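Local structure of aclacinomycin-N/aclacinomycin-A oxidase (Streptomyces galilaeus, 2IPI) at residues R81-S86 and G93-P98. The protein oxidises the terminal sugar of aclacinomycin N to give aclacinomycin A and then aclacinomycin Y, using a bicovalently attached FAD and molecular oxygen. Residues are numbered along the deposited sequence; the frame is centred on the assembly and turned at random.
With FAD (flavin-adenine dinucleotide), chain F.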
loop_
_atom_site.group_PDB
_atom_site.type_symbol
_atom_site.label_atom_id
_atom_site.label_comp_id
_atom_site.label_asym_id
_atom_site.label_seq_id
_atom_site.Cartn_x
_atom_site.Cartn_y
_atom_site.Cartn_z
ATOM N N ARG A 81 19.326 13.346 11.991
ATOM C CA ARG A 81 18.804 12.092 11.455
ATOM C C ARG A 81 17.719 12.387 10.423
ATOM O O ARG A 81 16.769 13.102 10.741
ATOM C CB ARG A 81 18.222 11.187 12.543
ATOM C CG ARG A 81 17.492 9.986 11.944
ATOM C CD ARG A 81 16.500 9.406 12.933
ATOM N NE ARG A 81 16.066 8.044 12.633
ATOM C CZ ARG A 81 15.629 7.194 13.563
ATOM N NH1 ARG A 81 15.565 7.554 14.831
ATOM N NH2 ARG A 81 15.247 5.973 13.234
ATOM N N ILE A 82 17.881 11.834 9.228
ATOM C CA ILE A 82 17.054 12.253 8.090
ATOM C C ILE A 82 15.770 11.462 7.925
ATOM O O ILE A 82 15.795 10.254 8.185
ATOM C CB ILE A 82 17.906 12.120 6.805
ATOM C CG1 ILE A 82 19.028 13.157 6.710
ATOM C CG2 ILE A 82 17.065 12.169 5.554
ATOM C CD1 ILE A 82 20.014 12.870 5.601
ATOM N N ALA A 83 14.701 12.116 7.444
ATOM C CA ALA A 83 13.504 11.381 7.046
ATOM C C ALA A 83 12.883 12.049 5.799
ATOM O O ALA A 83 12.985 13.266 5.762
ATOM C CB ALA A 83 12.475 11.297 8.153
ATOM N N VAL A 84 12.321 11.246 4.904
ATOM C CA VAL A 84 11.666 11.820 3.729
ATOM C C VAL A 84 10.146 11.685 3.811
ATOM O O VAL A 84 9.646 10.606 4.103
ATOM C CB VAL A 84 12.083 11.159 2.409
ATOM C CG1 VAL A 84 11.708 12.071 1.245
ATOM C CG2 VAL A 84 13.552 10.811 2.451
ATOM N N ARG A 85 9.499 12.803 3.504
ATOM C CA ARG A 85 8.053 12.819 3.356
ATOM C C ARG A 85 7.719 13.133 1.898
ATOM O O ARG A 85 8.215 14.124 1.372
ATOM C CB ARG A 85 7.451 13.849 4.308
ATOM C CG ARG A 85 6.055 14.325 3.927
ATOM C CD ARG A 85 5.290 14.931 5.093
ATOM N NE ARG A 85 5.068 13.974 6.155
ATOM C CZ ARG A 85 5.208 14.085 7.455
ATOM N NH1 ARG A 85 5.597 15.200 8.051
ATOM N NH2 ARG A 85 4.930 13.026 8.209
ATOM N N SER A 86 6.888 12.329 1.262
ATOM C CA SER A 86 6.336 12.655 -0.052
ATOM C C SER A 86 4.838 12.930 0.116
ATOM O O SER A 86 4.384 14.074 -0.024
ATOM C CB SER A 86 6.584 11.524 -1.045
ATOM O OG SER A 86 7.968 11.427 -1.387
ATOM N N GLY A 93 3.680 6.503 11.057
ATOM C CA GLY A 93 4.207 7.826 11.312
ATOM C C GLY A 93 5.693 7.881 11.624
ATOM O O GLY A 93 6.121 8.729 12.395
ATOM N N PHE A 94 6.446 6.978 11.043
ATOM C CA PHE A 94 7.893 6.858 11.109
ATOM C C PHE A 94 8.615 8.178 10.871
ATOM O O PHE A 94 9.600 8.458 11.556
ATOM C CB PHE A 94 8.361 5.843 10.074
ATOM C CG PHE A 94 8.032 4.395 10.327
ATOM C CD1 PHE A 94 7.995 3.493 9.286
ATOM C CD2 PHE A 94 7.792 3.912 11.600
ATOM C CE1 PHE A 94 7.731 2.152 9.497
ATOM C CE2 PHE A 94 7.510 2.585 11.836
ATOM C CZ PHE A 94 7.487 1.691 10.782
ATOM N N VAL A 95 8.166 8.969 9.900
ATOM C CA VAL A 95 8.806 10.231 9.539
ATOM C C VAL A 95 8.753 11.231 10.680
ATOM O O VAL A 95 9.649 12.063 10.854
ATOM C CB VAL A 95 8.145 10.804 8.256
ATOM C CG1 VAL A 95 8.588 12.235 7.978
ATOM C CG2 VAL A 95 8.454 9.880 7.090
ATOM N N ASP A 96 7.703 11.162 11.482
ATOM C CA ASP A 96 7.445 12.019 12.620
ATOM C C ASP A 96 7.998 11.478 13.950
ATOM O O ASP A 96 7.573 11.989 14.985
ATOM C CB ASP A 96 5.924 12.201 12.804
ATOM C CG ASP A 96 5.242 12.928 11.658
ATOM O OD1 ASP A 96 5.591 14.117 11.476
ATOM O OD2 ASP A 96 4.402 12.335 10.947
ATOM N N ASP A 97 8.890 10.511 13.911
ATOM C CA ASP A 97 9.541 9.969 15.114
ATOM C C ASP A 97 10.365 11.044 15.795
ATOM O O ASP A 97 11.001 11.869 15.143
ATOM C CB ASP A 97 10.390 8.753 14.764
ATOM C CG ASP A 97 10.993 8.055 15.970
ATOM O OD1 ASP A 97 11.958 8.555 16.590
ATOM O OD2 ASP A 97 10.508 6.976 16.363
ATOM N N PRO A 98 10.391 11.136 17.123
ATOM C CA PRO A 98 11.088 12.242 17.783
ATOM C C PRO A 98 12.602 12.260 17.580
ATOM O O PRO A 98 13.233 13.283 17.896
ATOM C CB PRO A 98 10.819 12.022 19.275
ATOM C CG PRO A 98 9.636 11.121 19.324
ATOM C CD PRO A 98 9.757 10.234 18.106
HETATM P PA FAD F . 5.072 8.976 3.351
HETATM O O1A FAD F . 4.808 9.035 4.735
HETATM O O2A FAD F . 5.603 10.245 2.854
HETATM O O5B FAD F . 6.055 7.797 3.011
HETATM C C5B FAD F . 5.877 6.523 3.483
HETATM C C4B FAD F . 7.215 5.793 3.553
HETATM O O4B FAD F . 7.919 6.013 2.362
HETATM C C3B FAD F . 8.118 6.381 4.652
HETATM O O3B FAD F . 9.012 5.433 5.110
HETATM C C2B FAD F . 8.894 7.462 3.919
HETATM O O2B FAD F . 10.114 7.828 4.504
HETATM C C1B FAD F . 9.041 6.796 2.569
HETATM N N9A FAD F . 9.309 7.741 1.467
HETATM C C8A FAD F . 8.593 8.826 1.144
HETATM N N7A FAD F . 9.118 9.425 0.084
HETATM C C5A FAD F . 10.201 8.729 -0.261
HETATM C C6A FAD F . 11.133 8.880 -1.280
HETATM N N6A FAD F . 10.963 9.818 -2.130
HETATM N N1A FAD F . 12.118 8.005 -1.398
HETATM C C2A FAD F . 12.179 6.999 -0.557
HETATM N N3A FAD F . 11.303 6.814 0.413
HETATM C C4A FAD F . 10.336 7.666 0.580
HETATM N N1 FAD F . -1.451 1.178 -0.289
HETATM C C2 FAD F . -1.711 0.272 -1.290
HETATM O O2 FAD F . -0.943 -0.503 -1.663
HETATM N N3 FAD F . -2.949 0.299 -1.871
HETATM C C4 FAD F . -3.926 1.200 -1.488
HETATM O O4 FAD F . -4.958 1.239 -2.096
HETATM C C4X FAD F . -3.642 2.127 -0.482
HETATM N N5 FAD F . -4.573 3.023 -0.043
HETATM C C5X FAD F . -4.276 3.966 0.885
HETATM C C6 FAD F . -5.219 4.930 1.249
HETATM C C7 FAD F . -4.918 5.834 2.225
HETATM C C7M FAD F . -5.928 6.904 2.482
HETATM C C8 FAD F . -3.643 5.871 2.799
HETATM C C8M FAD F . -3.235 7.064 3.634
HETATM C C9 FAD F . -2.735 4.917 2.399
HETATM C C9A FAD F . -3.023 3.938 1.481
HETATM N N10 FAD F . -2.094 2.980 1.120
HETATM C C10 FAD F . -2.383 2.109 0.112
HETATM C "C1'" FAD F . -1.018 2.546 2.060
HETATM C "C2'" FAD F . 0.305 3.308 1.959
HETATM O "O2'" FAD F . 0.613 4.218 2.963
HETATM C "C3'" FAD F . 0.536 3.977 0.624
HETATM O "O3'" FAD F . 0.445 3.073 -0.433
HETATM C "C4'" FAD F . 1.889 4.730 0.808
HETATM O "O4'" FAD F . 2.707 4.243 1.794
HETATM C "C5'" FAD F . 1.886 6.224 1.029
HETATM O "O5'" FAD F . 3.173 6.733 0.917
HETATM P P FAD F . 3.332 8.268 1.152
HETATM O O1P FAD F . 4.298 8.818 0.270
HETATM O O2P FAD F . 2.067 8.850 1.024
HETATM O O3P FAD F . 3.722 8.494 2.668
#
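Arg85 reaches from strand 82-85 to lie across Val95 and bond to Asp96. Its CB lies 4.2 Å from CG1 of Val95, at the limit of van der Waals contact. CG stands anti to the backbone N, and the chain then bends at chi3 (-62°), which turns the guanidinium back over Val95. CZ is 3.9 Å from the same CG1, and the methyl rests on one face of the group, displaced toward its rim. At the tip, NH2 donates to OD2 of Asp96 over 2.9 Å, with an N-H...O angle of 145°, in a salt bridge. OD2 lies close to the guanidinium plane, whereas NH2 meets it from above the carboxylate plane, the two planes being 34° apart. NH1 also makes a weak hydrogen bond to Leu43 O. The strand is an edge of the four-stranded mixed sheet in the PCMH-type FAD-binding domain, beside strand 102-105, and the 93-98 loop is part of the connection between those two neighbours. The cofactor is bonded at the end of this strand and just past it: FAD O2B donates to Val84 O over 2.8 Å, and Ser86 N donates to the phosphate oxygen O2A. Val95 contributes its other methyl here, CG2 lying 3.3 Å from Val84 O and 3.7 Å from FAD O2B, while CG1 also meets Ala83 CB at 4.0 Å. At the other end of 81-86, Arg81 and Asp97 show only charge proximity, since OD1 lies well out of the guanidinium plane and accepts from Ala99 N instead.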